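Local coordinates for protein LAO/AO transport system kinase (Escherichia coli, PDB 2P67) that belongs to the MeaB family of P-loop NTPase-fold proteins, with a parallel beta sheet flanked by helices and an additional helical region at its N terminus, at residues I13-R17 against A48-Y52; L73-M78 against N111-A116; L85-A91 against Y149-E155. All coordinates share one frame; numbering follows the deposited sequence.

Contact 1: I13-R17 against A48-Y52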
ATOM      1  N   ILE A  13      38.620  -9.540  -5.560  1.00 25.20           N
ATOM      2  CA  ILE A  13      38.005  -8.281  -5.107  1.00 25.29           C
ATOM      3  C   ILE A  13      38.808  -7.059  -5.561  1.00 25.26           C
ATOM      4  O   ILE A  13      38.225  -6.091  -6.048  1.00 25.05           O
ATOM      5  CB  ILE A  13      37.725  -8.281  -3.606  1.00 25.46           C
ATOM      6  CG1 ILE A  13      36.625  -9.309  -3.292  1.00 25.69           C
ATOM      7  CG2 ILE A  13      37.311  -6.852  -3.120  1.00 25.63           C
ATOM      8  CD1 ILE A  13      36.433  -9.563  -1.800  1.00 25.53           C
ATOM      9  N   ARG A  14      40.137  -7.123  -5.414  0.50 25.40           N
ATOM     10  CA  ARG A  14      41.032  -6.077  -5.925  0.50 25.73           C
ATOM     11  C   ARG A  14      40.746  -5.770  -7.399  0.50 25.42           C
ATOM     12  O   ARG A  14      40.530  -4.615  -7.769  0.50 25.59           O
ATOM     13  CB  ARG A  14      42.501  -6.494  -5.743  0.50 26.12           C
ATOM     14  CG  ARG A  14      43.538  -5.423  -6.092  0.50 28.13           C
ATOM     15  CD  ARG A  14      44.932  -6.041  -6.149  0.50 31.30           C
ATOM     16  NE  ARG A  14      45.997  -5.038  -6.207  0.50 33.70           N
ATOM     17  CZ  ARG A  14      47.294  -5.304  -6.031  0.50 35.45           C
ATOM     18  NH1 ARG A  14      47.706  -6.543  -5.787  0.50 36.25           N
ATOM     19  NH2 ARG A  14      48.188  -4.328  -6.102  0.50 36.09           N
ATOM     20  N   ARG A  15      40.736  -6.816  -8.228  1.00 25.10           N
ATOM     21  CA  ARG A  15      40.486  -6.705  -9.673  1.00 24.99           C
ATOM     22  C   ARG A  15      39.113  -6.076  -9.917  1.00 24.43           C
ATOM     23  O   ARG A  15      38.946  -5.210 -10.800  1.00 24.38           O
ATOM     24  CB  ARG A  15      40.516  -8.089 -10.337  1.00 25.27           C
ATOM     25  CG  ARG A  15      41.888  -8.753 -10.447  1.00 27.23           C
ATOM     26  CD  ARG A  15      41.859  -9.927 -11.489  1.00 30.83           C
ATOM     27  NE  ARG A  15      40.885 -10.998 -11.193  1.00 31.93           N
ATOM     28  CZ  ARG A  15      41.107 -12.023 -10.364  1.00 34.99           C
ATOM     29  NH1 ARG A  15      42.264 -12.122  -9.698  1.00 35.46           N
ATOM     30  NH2 ARG A  15      40.170 -12.950 -10.178  1.00 34.99           N
ATOM     31  N   LEU A  16      38.154  -6.505  -9.106  1.00 23.47           N
ATOM     32  CA  LEU A  16      36.763  -6.036  -9.226  1.00 24.07           C
ATOM     33  C   LEU A  16      36.723  -4.522  -8.978  1.00 24.06           C
ATOM     34  O   LEU A  16      36.173  -3.744  -9.770  1.00 23.31           O
ATOM     35  CB  LEU A  16      35.864  -6.794  -8.242  1.00 23.64           C
ATOM     36  CG  LEU A  16      34.399  -6.324  -8.072  1.00 25.84           C
ATOM     37  CD1 LEU A  16      33.619  -6.713  -9.290  1.00 26.64           C
ATOM     38  CD2 LEU A  16      33.730  -6.869  -6.800  1.00 27.07           C
ATOM     39  N   ARG A  17      37.340  -4.107  -7.879  1.00 24.87           N
ATOM     40  CA  ARG A  17      37.336  -2.691  -7.499  1.00 26.44           C
ATOM     41  C   ARG A  17      38.082  -1.802  -8.485  1.00 27.00           C
ATOM     42  O   ARG A  17      37.809  -0.597  -8.581  1.00 27.13           O
ATOM     43  CB  ARG A  17      37.939  -2.521  -6.105  1.00 26.94           C
ATOM     44  CG  ARG A  17      37.146  -3.150  -4.999  1.00 28.36           C
ATOM     45  CD  ARG A  17      37.925  -3.032  -3.697  1.00 32.01           C
ATOM     46  NE  ARG A  17      38.115  -1.626  -3.326  1.00 37.00           N
ATOM     47  CZ  ARG A  17      39.087  -1.172  -2.533  1.00 39.78           C
ATOM     48  NH1 ARG A  17      39.980  -2.009  -2.019  1.00 40.23           N
ATOM     49  NH2 ARG A  17      39.163   0.126  -2.249  1.00 41.02           N
ATOM     50  N   ALA A  48      32.274  -9.329   1.976  1.00 25.43           N
ATOM     51  CA  ALA A  48      33.540  -8.620   1.849  1.00 25.12           C
ATOM     52  C   ALA A  48      33.439  -7.273   1.122  1.00 24.91           C
ATOM     53  O   ALA A  48      34.183  -6.342   1.451  1.00 24.36           O
ATOM     54  CB  ALA A  48      34.604  -9.510   1.212  1.00 24.62           C
ATOM     55  N   ILE A  49      32.521  -7.144   0.159  1.00 23.72           N
ATOM     56  CA  ILE A  49      32.479  -5.923  -0.634  1.00 23.36           C
ATOM     57  C   ILE A  49      31.643  -4.788  -0.037  1.00 23.02           C
ATOM     58  O   ILE A  49      31.687  -3.668  -0.547  1.00 23.14           O
ATOM     59  CB  ILE A  49      32.052  -6.148  -2.135  1.00 23.46           C
ATOM     60  CG1 ILE A  49      30.611  -6.695  -2.223  1.00 24.00           C
ATOM     61  CG2 ILE A  49      33.082  -7.004  -2.881  1.00 24.42           C
ATOM     62  CD1 ILE A  49      29.938  -6.476  -3.562  1.00 25.46           C
ATOM     63  N   MET A  50      30.892  -5.077   1.030  1.00 22.23           N
ATOM     64  CA  MET A  50      29.962  -4.093   1.584  1.00 22.32           C
ATOM     65  C   MET A  50      30.623  -2.716   1.846  1.00 22.42           C
ATOM     66  O   MET A  50      30.053  -1.686   1.509  1.00 21.35           O
ATOM     67  CB  MET A  50      29.198  -4.640   2.812  1.00 22.00           C
ATOM     68  CG  MET A  50      28.381  -5.920   2.554  1.00 22.16           C
ATOM     69  SD  MET A  50      27.284  -5.761   1.064  1.00 23.97           S
ATOM     70  CE  MET A  50      26.352  -4.416   1.613  1.00 18.47           C
ATOM     71  N   PRO A  51      31.843  -2.687   2.419  1.00 23.36           N
ATOM     72  CA  PRO A  51      32.470  -1.364   2.650  1.00 24.45           C
ATOM     73  C   PRO A  51      32.766  -0.527   1.392  1.00 25.09           C
ATOM     74  O   PRO A  51      32.942   0.688   1.511  1.00 25.61           O
ATOM     75  CB  PRO A  51      33.775  -1.721   3.385  1.00 24.30           C
ATOM     76  CG  PRO A  51      33.502  -3.041   4.007  1.00 24.78           C
ATOM     77  CD  PRO A  51      32.679  -3.775   2.958  1.00 23.43           C
ATOM     78  N   TYR A  52      32.800  -1.164   0.219  1.00 25.45           N
ATOM     79  CA  TYR A  52      33.123  -0.495  -1.053  1.00 26.80           C
ATOM     80  C   TYR A  52      31.868  -0.027  -1.802  1.00 27.39           C
ATOM     81  O   TYR A  52      31.948   0.639  -2.848  1.00 26.68           O
ATOM     82  CB  TYR A  52      33.974  -1.430  -1.933  1.00 28.06           C
ATOM     83  CG  TYR A  52      35.097  -2.102  -1.165  1.00 30.16           C
ATOM     84  CD1 TYR A  52      36.207  -1.376  -0.717  1.00 33.28           C
ATOM     85  CD2 TYR A  52      35.035  -3.456  -0.853  1.00 32.62           C
ATOM     86  CE1 TYR A  52      37.243  -2.008   0.012  1.00 34.12           C
ATOM     87  CE2 TYR A  52      36.053  -4.084  -0.127  1.00 35.00           C
ATOM     88  CZ  TYR A  52      37.144  -3.355   0.301  1.00 34.61           C
ATOM     89  OH  TYR A  52      38.145  -3.993   1.010  1.00 37.20           O
TER
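The polar and aromatic side of this contact is a single pair, Arg-17 and Tyr-52. The arginine runs over one face of the phenol ring, its CD lying 3.7 Å from the centroid of the Tyr-52 ring and only 8° off the ring normal, a CH-pi contact nearly on centre. Further out the guanidinium slides toward the CD1-CE1 side of the ring: Arg-17 NE comes to 3.2 Å from Tyr-52 CD1, and the two planes stay 22° apart, so the flat groups face each other without being quite parallel. Arg-17 is bent at chi3 (63°), and its guanidinium lies over the ring. Tyr-52 is set in place by a short 3-10 segment, 50-52, in which its N bonds to Ile-49 O.

The apolar part lies beside this pair. Ile-13 sends its two branches to different partners: CD1 packs on Ala-48 CB at 3.5 Å, while CG2, anti to the backbone N, meets Ile-49 CG2 at 4.2 Å and comes obliquely to the ring of Tyr-52. One turn on, Leu-16 crosses Ile-49 at about a right angle, with Leu-16 CD2 4.0 Å from Ile-49 CG2. Both of these side chains are buried, and both also reach Ala-146 on helix 133-146, which extends the apolar layer. On the far side of segment 48-52, Met-50 packs against Leu-314 of the second subunit.

Hydrophobic side chains spaced along one side of helix 9-17, meeting the C-terminal part of helix 36-49, are characteristic of a small helical bundle, here the N-terminal helices resting on a flanking helix of the P-loop NTPase core.

Contact 2: L73-M78 against N111-A116; sequences LEAFGM and NDLARA
Glu-74 stretches out from helix 69-82 to meet the backbone of Asp-112, in the loop between strands 87-92 and 119-124. With CG anti to the backbone N (chi1 -178°) and the chain extended beyond it, the carboxylate arrives at the start of segment 111-116, where OE2 takes the N-H of Asp-112 through its anti lone pair (N to OE2 2.8 Å, 160° at the hydrogen). On the way it slides past Asn-111 in the opposite direction, and Glu-74 OE2 ends 3.3 Å from Asn-111 CB. The Asn-111 side chain is occupied within its own segment: OD1 accepts from Ala-114 N at 2.9 Å, with the donor nearly in line with the C=O bond, beyond OD1. This Asx motif holds the first modelled residue after the gap 96-110, and a type I turn follows from Leu-113 to Ala-116.

Leu-113 lays its two methyls on the helix backbone: CD1 lies 3.6 Å from Gly-77 C, and CD2 leans toward Leu-73 O. Met-78, bent at chi2 and chi3, folds across Asp-112 at about a right angle, bringing SD 3.7 Å from Asp-112 O and 4.1 Å from Ala-116 CB.

Chemically, the awkward spot is the carboxylate pair: Glu-74 OE2 and Asp-112 OD2, two acceptors, stand 3.1 Å apart. Their repulsion probably raises the pKa of one or both, while the Asp-112 N-H would offset part of that cost for Glu-74.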
ATOM      1  N   LEU A  73      17.032   4.291 -23.153  1.00 26.85           N
ATOM      2  CA  LEU A  73      18.178   3.820 -22.384  1.00 26.99           C
ATOM      3  C   LEU A  73      19.503   3.968 -23.122  1.00 26.94           C
ATOM      4  O   LEU A  73      20.516   4.346 -22.529  1.00 26.78           O
ATOM      5  CB  LEU A  73      17.979   2.375 -21.947  1.00 27.34           C
ATOM      6  CG  LEU A  73      16.986   2.187 -20.802  1.00 27.90           C
ATOM      7  CD1 LEU A  73      16.712   0.699 -20.628  1.00 28.56           C
ATOM      8  CD2 LEU A  73      17.494   2.838 -19.502  1.00 28.17           C
ATOM      9  N   GLU A  74      19.489   3.663 -24.413  1.00 27.24           N
ATOM     10  CA  GLU A  74      20.679   3.829 -25.244  1.00 27.73           C
ATOM     11  C   GLU A  74      21.100   5.296 -25.297  1.00 27.08           C
ATOM     12  O   GLU A  74      22.254   5.625 -25.033  1.00 27.22           O
ATOM     13  CB  GLU A  74      20.432   3.283 -26.657  1.00 28.71           C
ATOM     14  CG  GLU A  74      21.676   3.406 -27.548  1.00 31.75           C
ATOM     15  CD  GLU A  74      21.378   3.178 -29.022  1.00 37.29           C
ATOM     16  OE1 GLU A  74      20.312   3.615 -29.499  1.00 38.95           O
ATOM     17  OE2 GLU A  74      22.230   2.572 -29.711  1.00 40.17           O
ATOM     18  N   ALA A  75      20.165   6.176 -25.640  1.00 26.50           N
ATOM     19  CA  ALA A  75      20.457   7.611 -25.687  1.00 25.91           C
ATOM     20  C   ALA A  75      20.914   8.157 -24.333  1.00 25.53           C
ATOM     21  O   ALA A  75      21.893   8.886 -24.250  1.00 25.03           O
ATOM     22  CB  ALA A  75      19.249   8.391 -26.233  1.00 26.31           C
ATOM     23  N   PHE A  76      20.201   7.787 -23.264  1.00 25.80           N
ATOM     24  CA  PHE A  76      20.515   8.270 -21.925  1.00 25.62           C
ATOM     25  C   PHE A  76      21.885   7.753 -21.492  1.00 24.79           C
ATOM     26  O   PHE A  76      22.713   8.521 -20.985  1.00 24.97           O
ATOM     27  CB  PHE A  76      19.409   7.842 -20.935  1.00 25.51           C
ATOM     28  CG  PHE A  76      19.615   8.330 -19.517  1.00 26.70           C
ATOM     29  CD1 PHE A  76      19.532   9.689 -19.198  1.00 26.47           C
ATOM     30  CD2 PHE A  76      19.869   7.419 -18.489  1.00 25.52           C
ATOM     31  CE1 PHE A  76      19.707  10.129 -17.871  1.00 26.03           C
ATOM     32  CE2 PHE A  76      20.053   7.851 -17.161  1.00 24.38           C
ATOM     33  CZ  PHE A  76      19.980   9.201 -16.852  1.00 22.59           C
ATOM     34  N   GLY A  77      22.112   6.458 -21.701  1.00 24.58           N
ATOM     35  CA  GLY A  77      23.384   5.807 -21.346  1.00 24.66           C
ATOM     36  C   GLY A  77      24.562   6.471 -22.051  1.00 25.27           C
ATOM     37  O   GLY A  77      25.580   6.800 -21.416  1.00 23.72           O
ATOM     38  N   MET A  78      24.404   6.692 -23.357  1.00 25.51           N
ATOM     39  CA  MET A  78      25.450   7.347 -24.164  1.00 26.74           C
ATOM     40  C   MET A  78      25.717   8.781 -23.707  1.00 27.10           C
ATOM     41  O   MET A  78      26.863   9.216 -23.684  1.00 27.93           O
ATOM     42  CB  MET A  78      25.152   7.253 -25.669  1.00 26.75           C
ATOM     43  CG  MET A  78      25.359   5.838 -26.264  1.00 28.74           C
ATOM     44  SD  MET A  78      26.960   5.058 -25.860  1.00 29.98           S
ATOM     45  CE  MET A  78      28.126   6.204 -26.586  1.00 35.03           C
ATOM     46  N   ASN A 111      23.460  -2.588 -29.583  1.00 46.77           N
ATOM     47  CA  ASN A 111      23.326  -1.153 -29.804  1.00 46.58           C
ATOM     48  C   ASN A 111      24.577  -0.392 -29.389  1.00 46.03           C
ATOM     49  O   ASN A 111      25.581  -0.996 -29.017  1.00 46.66           O
ATOM     50  CB  ASN A 111      22.091  -0.613 -29.072  1.00 46.83           C
ATOM     51  CG  ASN A 111      22.167  -0.786 -27.555  1.00 48.21           C
ATOM     52  OD1 ASN A 111      23.247  -0.935 -26.972  1.00 49.22           O
ATOM     53  ND2 ASN A 111      21.006  -0.751 -26.911  1.00 49.52           N
ATOM     54  N   ASP A 112      24.507   0.933 -29.434  1.00 44.99           N
ATOM     55  CA  ASP A 112      25.659   1.775 -29.117  1.00 44.19           C
ATOM     56  C   ASP A 112      26.139   1.669 -27.677  1.00 42.57           C
ATOM     57  O   ASP A 112      27.342   1.731 -27.419  1.00 41.95           O
ATOM     58  CB  ASP A 112      25.374   3.222 -29.483  1.00 44.71           C
ATOM     59  CG  ASP A 112      25.503   3.460 -30.963  1.00 46.80           C
ATOM     60  OD1 ASP A 112      26.657   3.471 -31.451  1.00 49.56           O
ATOM     61  OD2 ASP A 112      24.458   3.609 -31.634  1.00 49.07           O
ATOM     62  N   LEU A 113      25.199   1.502 -26.748  1.00 41.20           N
ATOM     63  CA  LEU A 113      25.535   1.311 -25.332  1.00 39.94           C
ATOM     64  C   LEU A 113      26.304   0.009 -25.117  1.00 39.35           C
ATOM     65  O   LEU A 113      27.249  -0.039 -24.325  1.00 38.48           O
ATOM     66  CB  LEU A 113      24.271   1.353 -24.457  1.00 39.51           C
ATOM     67  CG  LEU A 113      24.425   1.664 -22.968  1.00 38.67           C
ATOM     68  CD1 LEU A 113      25.191   2.963 -22.736  1.00 37.81           C
ATOM     69  CD2 LEU A 113      23.065   1.731 -22.282  1.00 37.64           C
ATOM     70  N   ALA A 114      25.898  -1.035 -25.842  1.00 39.02           N
ATOM     71  CA  ALA A 114      26.579  -2.337 -25.824  1.00 38.81           C
ATOM     72  C   ALA A 114      28.043  -2.249 -26.262  1.00 38.78           C
ATOM     73  O   ALA A 114      28.887  -3.042 -25.825  1.00 39.07           O
ATOM     74  CB  ALA A 114      25.836  -3.324 -26.698  1.00 39.04           C
ATOM     75  N   ARG A 115      28.334  -1.284 -27.128  1.00 38.03           N
ATOM     76  CA  ARG A 115      29.661  -1.120 -27.707  1.00 37.62           C
ATOM     77  C   ARG A 115      30.537  -0.198 -26.887  1.00 36.87           C
ATOM     78  O   ARG A 115      31.726  -0.077 -27.159  1.00 36.69           O
ATOM     79  CB  ARG A 115      29.552  -0.591 -29.134  1.00 37.85           C
ATOM     80  CG  ARG A 115      28.848  -1.557 -30.081  1.00 40.01           C
ATOM     81  CD  ARG A 115      28.643  -0.959 -31.470  1.00 42.57           C
ATOM     82  NE  ARG A 115      29.906  -0.768 -32.181  1.00 44.46           N
ATOM     83  CZ  ARG A 115      30.021  -0.731 -33.508  1.00 46.50           C
ATOM     84  NH1 ARG A 115      28.948  -0.892 -34.283  1.00 46.91           N
ATOM     85  NH2 ARG A 115      31.217  -0.544 -34.061  1.00 45.23           N
ATOM     86  N   ALA A 116      29.956   0.463 -25.888  1.00 35.84           N
ATOM     87  CA  ALA A 116      30.717   1.396 -25.070  1.00 35.41           C
ATOM     88  C   ALA A 116      31.505   0.648 -24.008  1.00 35.08           C
ATOM     89  O   ALA A 116      30.946  -0.155 -23.270  1.00 34.32           O
ATOM     90  CB  ALA A 116      29.794   2.423 -24.436  1.00 35.89           C
TER

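Contact 3: L85-A91 against Y149-E155; sequences LKVAVIA and YDVVIVE
Lys-86 and Asp-150 exchange bonds in both directions just ahead of the two strands. Asp-150 OD2 takes the N-H of Lys-86 with its anti lone pair (2.9 Å, 168° at the hydrogen), and Lys-86 O accepts from two donors, Asp-150 N at 2.8 Å and Val-151 N at 3.2 Å. NZ of Lys-86 hydrogen-bonds Gly-148 O. From there a regular ladder runs through Ala-88, Ile-153, Ile-90 and Glu-155, tightest at Ile-90 N to Ile-153 O, 2.7 Å. This is the parallel pairing of neighbouring strands in the central sheet of a P-loop NTPase; the axes of 87-91 and 151-155 run 17° apart. Beyond the ladder, OE2 of Glu-155 makes a salt bridge to Lys-69, which probably belongs to the Walker A loop, and Glu-155 CG packs against Val-89 CG1 at 3.9 Å. Toward helix 69-82 (Phe-76, Leu-80), Val-87 CG2, in one of two conformers, meets Ile-153 CD1; toward Cys-144 of helix 133-146, Ile-90 CG1 meets Val-152 CG1, likewise in one conformer. The Tyr-149 ring receives Ala-88 CB over one face, toward its rim, in a CH-pi contact 4.2 Å from the centroid, while the Leu-85 side chain crosses that of Asp-150 at about a right angle, its CD2 touching Asp-150 CB and CG.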
ATOM      1  N   LEU A  85      31.190   9.394 -17.448  1.00 29.83           N
ATOM      2  CA  LEU A  85      30.758   8.498 -16.366  1.00 28.60           C
ATOM      3  C   LEU A  85      30.747   7.028 -16.814  1.00 27.54           C
ATOM      4  O   LEU A  85      30.639   6.729 -18.004  1.00 27.16           O
ATOM      5  CB  LEU A  85      29.367   8.902 -15.829  1.00 28.47           C
ATOM      6  CG  LEU A  85      29.213  10.317 -15.237  1.00 29.28           C
ATOM      7  CD1 LEU A  85      27.735  10.697 -15.097  1.00 30.79           C
ATOM      8  CD2 LEU A  85      29.947  10.445 -13.909  1.00 31.00           C
ATOM      9  N   LYS A  86      30.856   6.132 -15.839  1.00 26.55           N
ATOM     10  CA  LYS A  86      30.754   4.697 -16.052  1.00 25.37           C
ATOM     11  C   LYS A  86      29.340   4.295 -15.626  1.00 24.24           C
ATOM     12  O   LYS A  86      28.927   4.579 -14.484  1.00 24.00           O
ATOM     13  CB  LYS A  86      31.806   3.955 -15.209  1.00 25.95           C
ATOM     14  CG  LYS A  86      33.264   4.265 -15.634  1.00 27.88           C
ATOM     15  CD  LYS A  86      34.285   3.734 -14.611  1.00 34.37           C
ATOM     16  CE  LYS A  86      34.352   4.618 -13.351  1.00 36.71           C
ATOM     17  NZ  LYS A  86      35.327   4.111 -12.324  1.00 40.76           N
ATOM     18  N   VAL A  87      28.598   3.667 -16.540  0.50 23.50           N
ATOM     19  CA  VAL A  87      27.205   3.282 -16.273  0.50 22.72           C
ATOM     20  C   VAL A  87      26.951   1.787 -16.492  0.50 22.12           C
ATOM     21  O   VAL A  87      27.348   1.214 -17.517  0.50 21.87           O
ATOM     22  CB  VAL A  87      26.175   4.165 -17.072  0.50 22.60           C
ATOM     23  CG1 VAL A  87      26.339   3.993 -18.571  0.50 22.86           C
ATOM     24  CG2 VAL A  87      24.733   3.876 -16.648  0.50 22.13           C
ATOM     25  N   ALA A  88      26.292   1.173 -15.514  1.00 21.29           N
ATOM     26  CA  ALA A  88      25.913  -0.240 -15.561  1.00 20.85           C
ATOM     27  C   ALA A  88      24.396  -0.292 -15.689  1.00 21.81           C
ATOM     28  O   ALA A  88      23.688   0.553 -15.102  1.00 21.20           O
ATOM     29  CB  ALA A  88      26.348  -0.963 -14.285  1.00 20.98           C
ATOM     30  N   VAL A  89      23.914  -1.265 -16.460  1.00 20.42           N
ATOM     31  CA  VAL A  89      22.471  -1.478 -16.652  1.00 21.42           C
ATOM     32  C   VAL A  89      22.110  -2.910 -16.226  1.00 21.67           C
ATOM     33  O   VAL A  89      22.683  -3.884 -16.746  1.00 21.96           O
ATOM     34  CB  VAL A  89      22.052  -1.212 -18.112  1.00 20.82           C
ATOM     35  CG1 VAL A  89      20.545  -1.463 -18.298  1.00 23.84           C
ATOM     36  CG2 VAL A  89      22.351   0.228 -18.483  1.00 21.57           C
ATOM     37  N   ILE A  90      21.200  -3.015 -15.260  1.00 21.43           N
ATOM     38  CA  ILE A  90      20.686  -4.295 -14.796  1.00 21.32           C
ATOM     39  C   ILE A  90      19.276  -4.424 -15.376  1.00 22.21           C
ATOM     40  O   ILE A  90      18.363  -3.707 -14.970  1.00 21.54           O
ATOM     41  CB  ILE A  90      20.673  -4.373 -13.261  1.00 20.70           C
ATOM     42  CG1 ILE A  90      22.073  -4.041 -12.689  1.00 22.36           C
ATOM     43  CG2 ILE A  90      20.095  -5.699 -12.786  1.00 21.73           C
ATOM     44  CD1 ILE A  90      23.197  -4.943 -13.203  1.00 21.59           C
ATOM     45  N   ALA A  91      19.145  -5.324 -16.341  1.00 22.66           N
ATOM     46  CA  ALA A  91      17.925  -5.513 -17.132  1.00 24.34           C
ATOM     47  C   ALA A  91      17.081  -6.671 -16.579  1.00 25.56           C
ATOM     48  O   ALA A  91      17.371  -7.848 -16.812  1.00 25.25           O
ATOM     49  CB  ALA A  91      18.300  -5.725 -18.612  1.00 23.84           C
ATOM     50  N   TYR A 149      31.288   1.783 -10.652  1.00 22.96           N
ATOM     51  CA  TYR A 149      30.347   2.443 -11.549  1.00 22.82           C
ATOM     52  C   TYR A 149      29.785   3.726 -10.915  1.00 22.77           C
ATOM     53  O   TYR A 149      29.523   3.768  -9.727  1.00 22.95           O
ATOM     54  CB  TYR A 149      29.250   1.455 -12.041  1.00 22.85           C
ATOM     55  CG  TYR A 149      29.876   0.538 -13.050  1.00 22.89           C
ATOM     56  CD1 TYR A 149      29.854   0.861 -14.402  1.00 24.04           C
ATOM     57  CD2 TYR A 149      30.583  -0.593 -12.650  1.00 24.55           C
ATOM     58  CE1 TYR A 149      30.480   0.076 -15.343  1.00 24.95           C
ATOM     59  CE2 TYR A 149      31.238  -1.396 -13.596  1.00 25.49           C
ATOM     60  CZ  TYR A 149      31.168  -1.047 -14.940  1.00 26.03           C
ATOM     61  OH  TYR A 149      31.802  -1.786 -15.909  1.00 25.02           O
ATOM     62  N   ASP A 150      29.630   4.767 -11.729  1.00 22.44           N
ATOM     63  CA  ASP A 150      29.118   6.047 -11.280  1.00 22.15           C
ATOM     64  C   ASP A 150      27.600   6.036 -11.162  1.00 21.90           C
ATOM     65  O   ASP A 150      27.023   6.643 -10.236  1.00 20.97           O
ATOM     66  CB  ASP A 150      29.539   7.131 -12.253  1.00 22.45           C
ATOM     67  CG  ASP A 150      31.045   7.356 -12.246  1.00 24.49           C
ATOM     68  OD1 ASP A 150      31.577   7.818 -11.220  1.00 26.14           O
ATOM     69  OD2 ASP A 150      31.683   7.029 -13.248  1.00 26.32           O
ATOM     70  N   VAL A 151      26.972   5.335 -12.106  1.00 20.71           N
ATOM     71  CA  VAL A 151      25.514   5.243 -12.184  1.00 20.85           C
ATOM     72  C   VAL A 151      25.173   3.787 -12.470  1.00 20.23           C
ATOM     73  O   VAL A 151      25.767   3.177 -13.371  1.00 21.16           O
ATOM     74  CB  VAL A 151      24.961   6.092 -13.352  1.00 20.71           C
ATOM     75  CG1 VAL A 151      23.415   5.957 -13.459  1.00 20.57           C
ATOM     76  CG2 VAL A 151      25.359   7.567 -13.186  1.00 20.74           C
ATOM     77  N   VAL A 152      24.262   3.231 -11.683  1.00 19.92           N
ATOM     78  CA  VAL A 152      23.679   1.918 -11.971  0.50 19.70           C
ATOM     79  C   VAL A 152      22.195   2.093 -12.237  1.00 19.55           C
ATOM     80  O   VAL A 152      21.485   2.685 -11.413  1.00 20.19           O
ATOM     81  CB  VAL A 152      23.814   0.916 -10.794  0.50 19.63           C
ATOM     82  CG1 VAL A 152      23.389  -0.491 -11.248  0.50 18.20           C
ATOM     83  CG2 VAL A 152      25.234   0.899 -10.263  0.50 21.47           C
ATOM     84  N   ILE A 153      21.740   1.562 -13.369  1.00 19.62           N
ATOM     85  CA  ILE A 153      20.340   1.658 -13.782  1.00 19.51           C
ATOM     86  C   ILE A 153      19.711   0.285 -13.737  1.00 19.78           C
ATOM     87  O   ILE A 153      20.193  -0.643 -14.405  1.00 20.25           O
ATOM     88  CB  ILE A 153      20.220   2.201 -15.219  1.00 19.93           C
ATOM     89  CG1 ILE A 153      20.892   3.579 -15.328  1.00 20.73           C
ATOM     90  CG2 ILE A 153      18.739   2.295 -15.646  1.00 20.08           C
ATOM     91  CD1 ILE A 153      20.907   4.138 -16.742  1.00 20.49           C
ATOM     92  N   VAL A 154      18.654   0.140 -12.940  1.00 19.25           N
ATOM     93  CA  VAL A 154      17.887  -1.087 -12.962  0.50 19.45           C
ATOM     94  C   VAL A 154      16.635  -0.818 -13.796  1.00 20.07           C
ATOM     95  O   VAL A 154      15.921   0.178 -13.584  1.00 19.27           O
ATOM     96  CB  VAL A 154      17.609  -1.652 -11.529  0.50 19.45           C
ATOM     97  CG1 VAL A 154      16.735  -0.705 -10.678  0.50 18.16           C
ATOM     98  CG2 VAL A 154      17.008  -3.061 -11.603  0.50 19.09           C
ATOM     99  N   GLU A 155      16.383  -1.670 -14.775  1.00 20.67           N
ATOM    100  CA  GLU A 155      15.263  -1.377 -15.660  1.00 22.37           C
ATOM    101  C   GLU A 155      14.370  -2.581 -15.899  1.00 23.29           C
ATOM    102  O   GLU A 155      14.837  -3.707 -15.916  1.00 22.12           O
ATOM    103  CB  GLU A 155      15.748  -0.748 -16.970  1.00 23.44           C
ATOM    104  CG  GLU A 155      16.659  -1.637 -17.792  1.00 24.62           C
ATOM    105  CD  GLU A 155      15.905  -2.406 -18.848  1.00 29.67           C
ATOM    106  OE1 GLU A 155      16.569  -3.022 -19.700  1.00 33.68           O
ATOM    107  OE2 GLU A 155      14.658  -2.387 -18.850  1.00 29.46           O
TER

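In the fold
From the N terminus, contact 1 comes first: it brings helix 9-17 back against segment 48-52, closing a loop that is mostly helical, and it is complete before the first sheet strand, 57-63. Contacts 2 and 3 follow and cross, since their segments alternate along the chain: 73-78, 85-91, 111-116, 149-155. Contact 2 fastens the segment leading into edge strand 119-124 to helix 69-82, and contact 3 joins strand 87-92 to strand 151-157. The two touch directly, with Leu-73 on Glu-155 and Phe-76 on Ile-153, so helix 69-82 lies against the sheet. Contact 1 stands apart, its centre about 17 Å from that of contact 3, with helix 133-146 touching both.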